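Local structure of CDP-4-keto-6-deoxy-D-glucose-3-dehydrase (Yersinia pseudotuberculosis, 3BB8) at residues E112-A117 / A153-K158; K160-A165 / L186-D191; T43-L48 / L300-R305; G212-Y217 / G227-T232. The protein probably carries out, with a pyridoxal 5'-phosphate cofactor, the 3-dehydration of CDP-4-keto-6-deoxy-D-glucose in the biosynthesis of lipopolysaccharide sugars. The protein carries 1 engineered substitution. One frame throughout, in Å; residues are numbered along the deposited sequence.

Read from the N terminus, the chain opens contact 3 at helix 43-55 and closes it only at helix 293-323, a loop of about 250 residues in which the other three contacts are nested. Inside it they follow in series and none cross: contact 1 ties strand 112-115 to the turn before strand 159-165, contact 2 pairs that strand with 187-191, and contact 4 pairs 211-215 with the antiparallel strand 228-232. All three reach one mixed sheet. Contacts 1 and 2 touch, as do contacts 2 and 4, and the last two both reach the pyridoxal phosphate. Contact 3 stands apart, joining two helices on the opposite side of the chain's centre from contacts 1 and 2.

Contact 1: E112-A117 / A153-K158; sequences EVITVA and AAVSDK
Two torsions bring Glu-112 and Ser-156 together: CG of Glu-112 stands anti to its carbonyl carbon (chi1 -60°) with the chain extended beyond it, and OG of Ser-156 sits between its backbone N and carbonyl carbon (chi1 72°). The serine hydroxyl then donates to Glu-112 OE1 over 2.7 Å, arriving on the syn side of the carboxylate but tilted out of its plane. The same OG of Ser-156 accepts from Lys-158 N at 3.3 Å, which makes an ST turn, so one hydroxyl both shapes the turn and holds the strand to it. At the end of the turn, Glu-112 N donates almost straight to Lys-158 O, 2.8 Å away, and the glutamate chain lies beside CB of the lysine. The other carboxylate oxygen, OE2, makes a salt bridge to Arg-393, so the acid is held at both oxygens. A small apolar patch continues the contact: CD1 of Ile-114 meets CG2 of Val-155 at 3.6 Å, the two side chains at about a right angle, and also CB of Ala-154. The arrangement pins the turn after helix 151-154 to strand 112-115, just where strand 159-165 enters as its parallel neighbour in the alpha/beta sheet of the aspartate aminotransferase fold.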
loop_
_atom_site.group_PDB
_atom_site.type_symbol
_atom_site.label_atom_id
_atom_site.label_comp_id
_atom_site.label_asym_id
_atom_site.label_seq_id
_atom_site.Cartn_x
_atom_site.Cartn_y
_atom_site.Cartn_z
ATOM N N GLU A 112 5.000 -16.730 18.924
ATOM C CA GLU A 112 6.340 -16.314 18.530
ATOM C C GLU A 112 6.702 -16.674 17.107
ATOM O O GLU A 112 6.282 -17.700 16.574
ATOM C CB GLU A 112 7.376 -16.904 19.492
ATOM C CG GLU A 112 7.164 -16.461 20.937
ATOM C CD GLU A 112 8.027 -17.220 21.933
ATOM O OE1 GLU A 112 8.437 -18.362 21.623
ATOM O OE2 GLU A 112 8.274 -16.678 23.036
ATOM N N VAL A 113 7.481 -15.791 16.497
ATOM C CA VAL A 113 7.960 -15.968 15.137
ATOM C C VAL A 113 9.486 -15.871 15.216
ATOM O O VAL A 113 10.025 -14.873 15.705
ATOM C CB VAL A 113 7.434 -14.845 14.212
ATOM C CG1 VAL A 113 7.902 -15.080 12.796
ATOM C CG2 VAL A 113 5.919 -14.780 14.276
ATOM N N ILE A 114 10.174 -16.914 14.763
ATOM C CA ILE A 114 11.634 -16.926 14.778
ATOM C C ILE A 114 12.177 -16.183 13.560
ATOM O O ILE A 114 11.715 -16.391 12.432
ATOM C CB ILE A 114 12.180 -18.369 14.766
ATOM C CG1 ILE A 114 11.876 -19.046 16.105
ATOM C CG2 ILE A 114 13.683 -18.357 14.496
ATOM C CD1 ILE A 114 12.219 -20.528 16.139
ATOM N N THR A 115 13.152 -15.310 13.790
ATOM C CA THR A 115 13.741 -14.540 12.697
ATOM C C THR A 115 15.129 -14.073 13.139
ATOM O O THR A 115 15.601 -14.470 14.201
ATOM C CB THR A 115 12.834 -13.321 12.350
ATOM O OG1 THR A 115 13.323 -12.672 11.173
ATOM C CG2 THR A 115 12.813 -12.320 13.494
ATOM N N VAL A 116 15.792 -13.247 12.337
ATOM C CA VAL A 116 17.115 -12.752 12.718
ATOM C C VAL A 116 17.070 -11.237 12.850
ATOM O O VAL A 116 16.198 -10.588 12.270
ATOM C CB VAL A 116 18.200 -13.157 11.687
ATOM C CG1 VAL A 116 18.269 -14.676 11.590
ATOM C CG2 VAL A 116 17.905 -12.545 10.321
ATOM N N ALA A 117 17.991 -10.677 13.634
ATOM C CA ALA A 117 18.042 -9.235 13.845
ATOM C C ALA A 117 18.892 -8.506 12.794
ATOM O O ALA A 117 18.844 -7.277 12.673
ATOM C CB ALA A 117 18.559 -8.940 15.242
ATOM N N ALA A 153 17.108 -24.264 19.155
ATOM C CA ALA A 153 17.038 -23.824 20.544
ATOM C C ALA A 153 16.112 -22.639 20.780
ATOM O O ALA A 153 15.738 -22.363 21.920
ATOM C CB ALA A 153 18.438 -23.498 21.058
ATOM N N ALA A 154 15.744 -21.934 19.715
ATOM C CA ALA A 154 14.858 -20.781 19.857
ATOM C C ALA A 154 13.385 -21.196 19.811
ATOM O O ALA A 154 12.491 -20.392 20.088
ATOM C CB ALA A 154 15.151 -19.759 18.765
ATOM N N VAL A 155 13.137 -22.454 19.465
ATOM C CA VAL A 155 11.775 -22.962 19.390
ATOM C C VAL A 155 11.207 -23.248 20.776
ATOM O O VAL A 155 11.915 -23.727 21.666
ATOM C CB VAL A 155 11.709 -24.252 18.568
ATOM C CG1 VAL A 155 10.267 -24.719 18.459
ATOM C CG2 VAL A 155 12.307 -24.019 17.193
ATOM N N SER A 156 9.928 -22.937 20.954
ATOM C CA SER A 156 9.252 -23.175 22.221
ATOM C C SER A 156 7.789 -23.520 21.972
ATOM O O SER A 156 7.357 -23.673 20.827
ATOM C CB SER A 156 9.339 -21.943 23.130
ATOM O OG SER A 156 8.507 -20.895 22.672
ATOM N N ASP A 157 7.036 -23.645 23.057
ATOM C CA ASP A 157 5.622 -23.977 22.983
ATOM C C ASP A 157 4.815 -22.881 22.289
ATOM O O ASP A 157 3.707 -23.128 21.812
ATOM C CB ASP A 157 5.081 -24.216 24.395
ATOM C CG ASP A 157 5.441 -23.090 25.358
ATOM O OD1 ASP A 157 6.646 -22.749 25.457
ATOM O OD2 ASP A 157 4.526 -22.550 26.020
ATOM N N LYS A 158 5.372 -21.675 22.227
ATOM C CA LYS A 158 4.690 -20.552 21.598
ATOM C C LYS A 158 5.132 -20.281 20.164
ATOM O O LYS A 158 4.581 -19.410 19.496
ATOM C CB LYS A 158 4.886 -19.293 22.437
ATOM C CG LYS A 158 4.223 -19.372 23.794
ATOM C CD LYS A 158 4.454 -18.106 24.592
ATOM C CE LYS A 158 3.678 -18.124 25.901
ATOM N NZ LYS A 158 3.917 -16.874 26.678
#

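Contact 2: K160-A165 / L186-D191; sequences KAIMIA and LWLIED. With PLP (pyridoxal-5'-phosphate), chain C.
OD1 of Asp-191, whose CB lies 3.4 Å from CB of Ala-165, is gripped by two partners: N1 of the pyridoxal phosphate donates to it over 2.9 Å, and it is also hydrogen-bonded to Thr-123 OG1. The other oxygen, OD2, accepts from the backbone N of Cys-193, so hydrogen bonds at both oxygens fix the rotation of the carboxylate. CG stands anti to the backbone N (chi1 177°), and this places the carboxylate beyond the strand end, beside N1 of the cofactor ring.

Behind it, strands 160-165 and 187-191 run parallel, the axes of these short segments 13° apart, and five backbone bonds alternate from one to the other. The tightest include Ile-189 N to Ile-162 O at 2.8 Å; the longest is Ile-164 N to Ile-189 O at 3.3 Å. On the face that carries Asp-191, the extended chain of Met-163 lies across Ile-189, its CG 3.6 Å from CB of the isoleucine, and both residues press on helix 86-96. Farther back on this face the methyl of Ala-161 meets CB of Trp-187, while the indole NE1 bonds to Arg-105 O. On the opposite face, CD1 of Ile-162 touches CD1 of Leu-186 at 3.9 Å, and Leu-188 packs on helix 174-184, the helix of this beta-alpha-beta crossover. An acid accepting from N1 is consistent with a protonated pyridine nitrogen, which in fold type I enzymes favours the ring as an electron sink.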
loop_
_atom_site.group_PDB
_atom_site.type_symbol
_atom_site.label_atom_id
_atom_site.label_comp_id
_atom_site.label_asym_id
_atom_site.label_seq_id
_atom_site.Cartn_x
_atom_site.Cartn_y
_atom_site.Cartn_z
ATOM N N LYS A 160 5.212 -20.544 16.372
ATOM C CA LYS A 160 4.256 -20.966 15.359
ATOM C C LYS A 160 4.756 -20.748 13.945
ATOM O O LYS A 160 4.170 -21.249 12.989
ATOM C CB LYS A 160 2.919 -20.240 15.549
ATOM C CG LYS A 160 2.145 -20.700 16.772
ATOM C CD LYS A 160 1.771 -22.176 16.645
ATOM C CE LYS A 160 1.113 -22.711 17.917
ATOM N NZ LYS A 160 0.787 -24.167 17.804
ATOM N N ALA A 161 5.841 -20.006 13.797
ATOM C CA ALA A 161 6.352 -19.760 12.456
ATOM C C ALA A 161 7.767 -19.225 12.407
ATOM O O ALA A 161 8.337 -18.797 13.410
ATOM C CB ALA A 161 5.419 -18.788 11.718
ATOM N N ILE A 162 8.319 -19.254 11.206
ATOM C CA ILE A 162 9.649 -18.741 10.958
ATOM C C ILE A 162 9.539 -17.869 9.724
ATOM O O ILE A 162 9.039 -18.319 8.689
ATOM C CB ILE A 162 10.657 -19.863 10.666
ATOM C CG1 ILE A 162 10.769 -20.796 11.869
ATOM C CG2 ILE A 162 12.012 -19.256 10.329
ATOM C CD1 ILE A 162 11.742 -21.944 11.659
ATOM N N MET A 163 9.978 -16.618 9.848
ATOM C CA MET A 163 9.954 -15.675 8.734
ATOM C C MET A 163 11.330 -15.033 8.663
ATOM O O MET A 163 11.727 -14.275 9.547
ATOM C CB MET A 163 8.873 -14.606 8.941
ATOM C CG MET A 163 8.678 -13.692 7.733
ATOM S SD MET A 163 7.125 -12.773 7.801
ATOM C CE MET A 163 7.360 -11.562 6.522
ATOM N N ILE A 164 12.052 -15.345 7.596
ATOM C CA ILE A 164 13.405 -14.854 7.399
ATOM C C ILE A 164 13.625 -14.509 5.938
ATOM O O ILE A 164 12.995 -15.090 5.057
ATOM C CB ILE A 164 14.422 -15.941 7.773
ATOM C CG1 ILE A 164 14.290 -16.300 9.245
ATOM C CG2 ILE A 164 15.819 -15.487 7.442
ATOM C CD1 ILE A 164 15.201 -17.435 9.665
ATOM N N ALA A 165 14.546 -13.591 5.677
ATOM C CA ALA A 165 14.832 -13.196 4.306
ATOM C C ALA A 165 16.151 -13.790 3.816
ATOM O O ALA A 165 17.072 -13.987 4.605
ATOM C CB ALA A 165 14.890 -11.666 4.207
ATOM N N LEU A 186 5.996 -25.744 12.013
ATOM C CA LEU A 186 5.975 -24.291 11.996
ATOM C C LEU A 186 5.737 -23.783 10.583
ATOM O O LEU A 186 6.165 -24.408 9.611
ATOM C CB LEU A 186 7.314 -23.742 12.483
ATOM C CG LEU A 186 7.818 -24.169 13.858
ATOM C CD1 LEU A 186 9.243 -23.659 14.043
ATOM C CD2 LEU A 186 6.895 -23.630 14.945
ATOM N N TRP A 187 5.044 -22.650 10.485
ATOM C CA TRP A 187 4.782 -22.003 9.202
ATOM C C TRP A 187 6.110 -21.414 8.744
ATOM O O TRP A 187 6.897 -20.963 9.574
ATOM C CB TRP A 187 3.792 -20.840 9.369
ATOM C CG TRP A 187 2.368 -21.228 9.535
ATOM C CD1 TRP A 187 1.611 -21.117 10.665
ATOM C CD2 TRP A 187 1.507 -21.746 8.521
ATOM N NE1 TRP A 187 0.324 -21.532 10.412
ATOM C CE2 TRP A 187 0.236 -21.923 9.102
ATOM C CE3 TRP A 187 1.688 -22.072 7.170
ATOM C CZ2 TRP A 187 -0.848 -22.410 8.383
ATOM C CZ3 TRP A 187 0.614 -22.553 6.458
ATOM C CH2 TRP A 187 -0.640 -22.717 7.064
ATOM N N LEU A 188 6.362 -21.400 7.440
ATOM C CA LEU A 188 7.606 -20.820 6.940
ATOM C C LEU A 188 7.389 -19.745 5.874
ATOM O O LEU A 188 6.844 -20.023 4.798
ATOM C CB LEU A 188 8.536 -21.896 6.353
ATOM C CG LEU A 188 9.796 -21.282 5.704
ATOM C CD1 LEU A 188 10.704 -20.751 6.798
ATOM C CD2 LEU A 188 10.536 -22.302 4.844
ATOM N N ILE A 189 7.827 -18.522 6.163
ATOM C CA ILE A 189 7.704 -17.443 5.184
ATOM C C ILE A 189 9.084 -17.019 4.678
ATOM O O ILE A 189 9.954 -16.621 5.457
ATOM C CB ILE A 189 6.981 -16.211 5.767
ATOM C CG1 ILE A 189 5.516 -16.560 6.032
ATOM C CG2 ILE A 189 7.051 -15.041 4.779
ATOM C CD1 ILE A 189 4.769 -15.537 6.816
ATOM N N GLU A 190 9.269 -17.119 3.366
ATOM C CA GLU A 190 10.519 -16.747 2.715
ATOM C C GLU A 190 10.481 -15.331 2.143
ATOM O O GLU A 190 9.855 -15.100 1.107
ATOM C CB GLU A 190 10.808 -17.681 1.543
ATOM C CG GLU A 190 11.499 -18.984 1.843
ATOM C CD GLU A 190 11.697 -19.780 0.564
ATOM O OE1 GLU A 190 10.766 -20.514 0.162
ATOM O OE2 GLU A 190 12.770 -19.650 -0.060
ATOM N N ASP A 191 11.148 -14.388 2.803
ATOM C CA ASP A 191 11.219 -13.027 2.283
ATOM C C ASP A 191 12.314 -13.063 1.214
ATOM O O ASP A 191 13.501 -13.150 1.530
ATOM C CB ASP A 191 11.592 -12.045 3.401
ATOM C CG ASP A 191 11.754 -10.610 2.899
ATOM O OD1 ASP A 191 11.716 -9.686 3.746
ATOM O OD2 ASP A 191 11.931 -10.404 1.672
HETATM N N1 PLP C . 12.739 -7.074 2.911
HETATM C C2 PLP C . 14.000 -6.889 2.369
HETATM C C2A PLP C . 15.101 -7.851 2.796
HETATM C C3 PLP C . 14.226 -5.827 1.443
HETATM O O3 PLP C . 15.440 -5.607 0.894
HETATM C C4 PLP C . 13.127 -4.942 1.066
HETATM C C4A PLP C . 13.423 -3.811 0.021
HETATM C C5 PLP C . 11.849 -5.179 1.671
HETATM C C6 PLP C . 11.698 -6.278 2.603
HETATM C C5A PLP C . 10.587 -4.406 1.442
HETATM O O4P PLP C . 10.440 -3.942 0.174
HETATM P P PLP C . 9.901 -2.482 -0.226
HETATM O O1P PLP C . 9.450 -2.595 -1.667
HETATM O O2P PLP C . 11.202 -1.495 -0.078
HETATM O O3P PLP C . 8.778 -2.055 0.725
#

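Contact 3: T43-L48 / L300-R305; sequences TKELQL and LAQLER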
loop_
_atom_site.group_PDB
_atom_site.type_symbol
_atom_site.label_atom_id
_atom_site.label_comp_id
_atom_site.label_asym_id
_atom_site.label_seq_id
_atom_site.Cartn_x
_atom_site.Cartn_y
_atom_site.Cartn_z
ATOM N N THR A 43 13.012 1.033 -23.577
ATOM C CA THR A 43 11.894 1.179 -24.500
ATOM C C THR A 43 10.653 0.389 -24.106
ATOM O O THR A 43 9.568 0.953 -23.992
ATOM C CB THR A 43 12.320 0.761 -25.917
ATOM O OG1 THR A 43 13.447 1.550 -26.320
ATOM C CG2 THR A 43 11.184 0.970 -26.899
ATOM N N LYS A 44 10.813 -0.911 -23.894
ATOM C CA LYS A 44 9.688 -1.758 -23.534
ATOM C C LYS A 44 8.928 -1.247 -22.303
ATOM O O LYS A 44 7.699 -1.135 -22.333
ATOM C CB LYS A 44 10.173 -3.183 -23.289
ATOM C CG LYS A 44 9.067 -4.221 -23.299
ATOM C CD LYS A 44 8.449 -4.364 -24.688
ATOM C CE LYS A 44 7.457 -5.523 -24.744
ATOM N NZ LYS A 44 7.048 -5.840 -26.145
ATOM N N GLU A 45 9.652 -0.929 -21.231
ATOM C CA GLU A 45 9.013 -0.444 -20.015
ATOM C C GLU A 45 8.182 0.796 -20.282
ATOM O O GLU A 45 7.004 0.839 -19.930
ATOM C CB GLU A 45 10.042 -0.121 -18.922
ATOM C CG GLU A 45 10.741 -1.330 -18.292
ATOM C CD GLU A 45 11.750 -1.971 -19.221
ATOM O OE1 GLU A 45 12.339 -1.236 -20.037
ATOM O OE2 GLU A 45 11.968 -3.196 -19.136
ATOM N N LEU A 46 8.785 1.806 -20.902
ATOM C CA LEU A 46 8.054 3.038 -21.174
ATOM C C LEU A 46 6.879 2.821 -22.111
ATOM O O LEU A 46 5.843 3.471 -21.974
ATOM C CB LEU A 46 8.972 4.113 -21.761
ATOM C CG LEU A 46 9.907 4.821 -20.772
ATOM C CD1 LEU A 46 11.075 3.907 -20.443
ATOM C CD2 LEU A 46 10.405 6.130 -21.374
ATOM N N GLN A 47 7.035 1.904 -23.059
ATOM C CA GLN A 47 5.964 1.639 -24.006
ATOM C C GLN A 47 4.734 1.074 -23.302
ATOM O O GLN A 47 3.634 1.636 -23.412
ATOM C CB GLN A 47 6.442 0.685 -25.097
ATOM C CG GLN A 47 7.466 1.314 -26.038
ATOM C CD GLN A 47 7.791 0.436 -27.232
ATOM O OE1 GLN A 47 8.159 -0.730 -27.079
ATOM N NE2 GLN A 47 7.660 0.997 -28.432
ATOM N N LEU A 48 4.919 -0.024 -22.571
ATOM C CA LEU A 48 3.808 -0.637 -21.858
ATOM C C LEU A 48 3.136 0.346 -20.898
ATOM O O LEU A 48 1.910 0.430 -20.862
ATOM C CB LEU A 48 4.268 -1.888 -21.103
ATOM C CG LEU A 48 4.853 -3.002 -21.973
ATOM C CD1 LEU A 48 4.799 -4.325 -21.220
ATOM C CD2 LEU A 48 4.060 -3.121 -23.270
ATOM N N LEU A 300 5.811 -5.964 -16.084
ATOM C CA LEU A 300 5.721 -6.967 -17.150
ATOM C C LEU A 300 6.908 -6.855 -18.101
ATOM O O LEU A 300 7.550 -7.856 -18.408
ATOM C CB LEU A 300 4.407 -6.826 -17.924
ATOM C CG LEU A 300 4.145 -7.911 -18.976
ATOM C CD1 LEU A 300 4.147 -9.293 -18.335
ATOM C CD2 LEU A 300 2.818 -7.638 -19.645
ATOM N N ALA A 301 7.200 -5.640 -18.554
ATOM C CA ALA A 301 8.340 -5.409 -19.445
ATOM C C ALA A 301 9.613 -5.933 -18.777
ATOM O O ALA A 301 10.374 -6.700 -19.375
ATOM C CB ALA A 301 8.485 -3.909 -19.746
ATOM N N GLN A 302 9.827 -5.516 -17.530
ATOM C CA GLN A 302 10.988 -5.927 -16.747
ATOM C C GLN A 302 11.147 -7.447 -16.721
ATOM O O GLN A 302 12.263 -7.964 -16.750
ATOM C CB GLN A 302 10.864 -5.420 -15.298
ATOM C CG GLN A 302 10.997 -3.913 -15.093
ATOM C CD GLN A 302 12.443 -3.431 -15.116
ATOM O OE1 GLN A 302 13.022 -3.205 -16.180
ATOM N NE2 GLN A 302 13.033 -3.281 -13.936
ATOM N N LEU A 303 10.033 -8.167 -16.657
ATOM C CA LEU A 303 10.084 -9.625 -16.610
ATOM C C LEU A 303 10.824 -10.259 -17.787
ATOM O O LEU A 303 11.316 -11.383 -17.689
ATOM C CB LEU A 303 8.672 -10.208 -16.519
ATOM C CG LEU A 303 8.089 -10.337 -15.108
ATOM C CD1 LEU A 303 6.667 -10.881 -15.188
ATOM C CD2 LEU A 303 8.958 -11.270 -14.277
ATOM N N GLU A 304 10.901 -9.552 -18.903
ATOM C CA GLU A 304 11.602 -10.108 -20.046
ATOM C C GLU A 304 13.104 -10.142 -19.751
ATOM O O GLU A 304 13.793 -11.116 -20.065
ATOM C CB GLU A 304 11.332 -9.262 -21.295
ATOM C CG GLU A 304 9.861 -9.193 -21.702
ATOM C CD GLU A 304 9.631 -8.329 -22.936
ATOM O OE1 GLU A 304 10.237 -8.624 -23.992
ATOM O OE2 GLU A 304 8.845 -7.358 -22.855
ATOM N N ARG A 305 13.588 -9.083 -19.106
ATOM C CA ARG A 305 15.005 -8.925 -18.789
ATOM C C ARG A 305 15.493 -9.599 -17.506
ATOM O O ARG A 305 16.678 -9.538 -17.198
ATOM C CB ARG A 305 15.324 -7.426 -18.739
ATOM C CG ARG A 305 14.614 -6.668 -19.852
ATOM C CD ARG A 305 14.641 -5.155 -19.707
ATOM N NE ARG A 305 15.888 -4.567 -20.184
ATOM C CZ ARG A 305 15.987 -3.339 -20.690
ATOM N NH1 ARG A 305 14.909 -2.568 -20.794
ATOM N NH2 ARG A 305 17.167 -2.877 -21.083
#
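Ala-301 presses its single methyl onto the backbone of Glu-45, CB standing 3.5 Å from CA of the glutamate. Lys-44 and Leu-48 close in round the same methyl, with CG of Glu-45 across from Leu-48. Lys-44, with CG anti to its backbone N and a bend at the next bond, brings CG to 3.6 Å from CB of Ala-301. Leu-48, one turn on, brings CD1 to 4.0 Å from CB of Ala-301 and also touches CB of Leu-300. The small alanine is consistent with the 8.5 Å approach of the axes of segments 43-48 and 300-305, which run nearly antiparallel at 161°.

The polar part lies to one side. Glu-45 is bent at its second torsion (chi2 73°), which swings the carboxylate across to Arg-305. OE1 of Glu-45 forms a salt bridge with NH1 of Arg-305 at 3.0 Å, meeting the guanidinium at its edge, while OE2 adds a weak hydrogen bond to the same nitrogen; the two flat groups are inclined by 37°. OE1 has a second partner in Gly-42 N, so the acid also binds the chain just before its own helix. On the more exposed side, OE2 of Glu-304 lies against the bent methylene chain of Lys-44, nearest CE at 3.0 Å; NZ stays 4.0 Å from that oxygen, beyond a salt bridge, where some attraction is likely.

Helix 43-55 is thus sandwiched: Leu-46 and Gln-47 pack on helix 6-15, Leu-46 also meets Ser-53 of the second subunit, and across the contact Leu-300 and Leu-303 rest on helix 62-75.

Contact 4: G212-Y217 / G227-T232; sequences GTVSFY and GGAVFT. With PLP (pyridoxal-5'-phosphate), chain C.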
loop_
_atom_site.group_PDB
_atom_site.type_symbol
_atom_site.label_atom_id
_atom_site.label_comp_id
_atom_site.label_asym_id
_atom_site.label_seq_id
_atom_site.Cartn_x
_atom_site.Cartn_y
_atom_site.Cartn_z
ATOM N N GLY A 212 5.762 -16.790 -0.097
ATOM C CA GLY A 212 6.955 -16.110 -0.564
ATOM C C GLY A 212 6.607 -14.658 -0.873
ATOM O O GLY A 212 5.455 -14.354 -1.213
ATOM N N THR A 213 7.584 -13.760 -0.748
ATOM C CA THR A 213 7.368 -12.338 -1.018
ATOM C C THR A 213 8.553 -11.774 -1.796
ATOM O O THR A 213 9.683 -12.245 -1.653
ATOM C CB THR A 213 7.241 -11.537 0.289
ATOM O OG1 THR A 213 8.463 -11.653 1.031
ATOM C CG2 THR A 213 6.097 -12.071 1.136
ATOM N N VAL A 214 8.292 -10.769 -2.621
ATOM C CA VAL A 214 9.341 -10.139 -3.407
ATOM C C VAL A 214 8.984 -8.661 -3.525
ATOM O O VAL A 214 7.811 -8.284 -3.366
ATOM C CB VAL A 214 9.452 -10.783 -4.827
ATOM C CG1 VAL A 214 8.219 -10.467 -5.648
ATOM C CG2 VAL A 214 10.708 -10.278 -5.535
ATOM N N SER A 215 9.987 -7.828 -3.788
ATOM C CA SER A 215 9.784 -6.386 -3.909
ATOM C C SER A 215 10.124 -5.823 -5.290
ATOM O O SER A 215 10.985 -6.355 -5.981
ATOM C CB SER A 215 10.639 -5.666 -2.865
ATOM O OG SER A 215 10.743 -4.284 -3.167
ATOM N N PHE A 216 9.469 -4.737 -5.687
ATOM C CA PHE A 216 9.776 -4.132 -6.983
ATOM C C PHE A 216 10.168 -2.666 -6.855
ATOM O O PHE A 216 9.862 -1.845 -7.726
ATOM C CB PHE A 216 8.594 -4.274 -7.945
ATOM C CG PHE A 216 8.111 -5.675 -8.091
ATOM C CD1 PHE A 216 6.749 -5.966 -8.006
ATOM C CD2 PHE A 216 9.008 -6.716 -8.280
ATOM C CE1 PHE A 216 6.292 -7.283 -8.106
ATOM C CE2 PHE A 216 8.558 -8.039 -8.380
ATOM C CZ PHE A 216 7.196 -8.318 -8.292
ATOM N N TYR A 217 10.816 -2.347 -5.736
ATOM C CA TYR A 217 11.330 -1.008 -5.477
ATOM C C TYR A 217 12.496 -0.872 -6.493
ATOM O O TYR A 217 13.112 -1.871 -6.866
ATOM C CB TYR A 217 11.833 -0.938 -4.028
ATOM C CG TYR A 217 12.268 0.435 -3.595
ATOM C CD1 TYR A 217 11.347 1.473 -3.488
ATOM C CD2 TYR A 217 13.610 0.718 -3.357
ATOM C CE1 TYR A 217 11.748 2.757 -3.166
ATOM C CE2 TYR A 217 14.020 2.000 -3.032
ATOM C CZ TYR A 217 13.084 3.013 -2.942
ATOM O OH TYR A 217 13.483 4.294 -2.648
ATOM N N GLY A 227 6.087 -1.454 -5.644
ATOM C CA GLY A 227 5.268 -2.622 -5.877
ATOM C C GLY A 227 5.944 -3.859 -5.333
ATOM O O GLY A 227 7.137 -3.831 -5.018
ATOM N N GLY A 228 5.187 -4.943 -5.213
ATOM C CA GLY A 228 5.734 -6.194 -4.726
ATOM C C GLY A 228 4.734 -7.300 -5.005
ATOM O O GLY A 228 3.723 -7.051 -5.664
ATOM N N ALA A 229 4.994 -8.509 -4.499
ATOM C CA ALA A 229 4.081 -9.610 -4.711
ATOM C C ALA A 229 4.196 -10.715 -3.673
ATOM O O ALA A 229 5.275 -10.969 -3.123
ATOM C CB ALA A 229 4.288 -10.202 -6.115
ATOM N N VAL A 230 3.058 -11.348 -3.397
ATOM C CA VAL A 230 2.993 -12.475 -2.487
ATOM C C VAL A 230 2.692 -13.650 -3.421
ATOM O O VAL A 230 1.873 -13.524 -4.336
ATOM C CB VAL A 230 1.849 -12.327 -1.452
ATOM C CG1 VAL A 230 1.769 -13.568 -0.574
ATOM C CG2 VAL A 230 2.098 -11.116 -0.576
ATOM N N PHE A 231 3.384 -14.768 -3.225
ATOM C CA PHE A 231 3.170 -15.942 -4.046
ATOM C C PHE A 231 3.176 -17.185 -3.182
ATOM O O PHE A 231 3.822 -17.222 -2.133
ATOM C CB PHE A 231 4.207 -16.024 -5.177
ATOM C CG PHE A 231 5.637 -15.847 -4.735
ATOM C CD1 PHE A 231 6.369 -16.921 -4.244
ATOM C CD2 PHE A 231 6.270 -14.612 -4.878
ATOM C CE1 PHE A 231 7.725 -16.778 -3.906
ATOM C CE2 PHE A 231 7.622 -14.449 -4.546
ATOM C CZ PHE A 231 8.352 -15.537 -4.061
ATOM N N THR A 232 2.427 -18.196 -3.611
ATOM C CA THR A 232 2.300 -19.420 -2.837
ATOM C C THR A 232 1.881 -20.565 -3.742
ATOM O O THR A 232 1.600 -20.369 -4.921
ATOM C CB THR A 232 1.232 -19.245 -1.716
ATOM O OG1 THR A 232 1.168 -20.426 -0.907
ATOM C CG2 THR A 232 -0.140 -18.994 -2.318
HETATM N N1 PLP C . 12.739 -7.074 2.911
HETATM C C2 PLP C . 14.000 -6.889 2.369
HETATM C C2A PLP C . 15.101 -7.851 2.796
HETATM C C3 PLP C . 14.226 -5.827 1.443
HETATM O O3 PLP C . 15.440 -5.607 0.894
HETATM C C4 PLP C . 13.127 -4.942 1.066
HETATM C C4A PLP C . 13.423 -3.811 0.021
HETATM C C5 PLP C . 11.849 -5.179 1.671
HETATM C C6 PLP C . 11.698 -6.278 2.603
HETATM C C5A PLP C . 10.587 -4.406 1.442
HETATM O O4P PLP C . 10.440 -3.942 0.174
HETATM P P PLP C . 9.901 -2.482 -0.226
HETATM O O1P PLP C . 9.450 -2.595 -1.667
HETATM O O2P PLP C . 11.202 -1.495 -0.078
HETATM O O3P PLP C . 8.778 -2.055 0.725
#
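Phe-216 leans across Gly-227 to Ala-229 at the end of a strand pair in which 228-232 runs antiparallel to both its neighbours, 211-215 and 79-83, as in the large mixed sheet of fold type I enzymes. CB of Phe-216 meets Gly-227 O at 3.3 Å, the same oxygen that accepts from Phe-216 N. CD1 of Phe-216 passes 3.4 Å from Gly-228 N, CE1 comes 3.5 Å from the carbonyl carbon of Gly-228, and CZ ends 4.1 Å from CB of Ala-229. With no side chain on either glycine, the ring of Phe-216 lies close against the backbone. At the other end Phe-231, with CG between its backbone N and carbonyl carbon (chi1 49°), folds its ring over Gly-212, whose CA makes a CH-pi contact 3.9 Å from the ring centroid. Val-214 CB meets the edge of that ring. Gly-212 and Phe-231 exchange two backbone bonds, as do Val-214 and Ala-229. Tyr-217 reaches the dimer interface, its ring edge-to-face with Trp-247 of the second subunit. Ser-215 links the pair to the cofactor: its OG accepts from Tyr-217 N in an ST turn and donates to O1P of the pyridoxal phosphate over 2.6 Å.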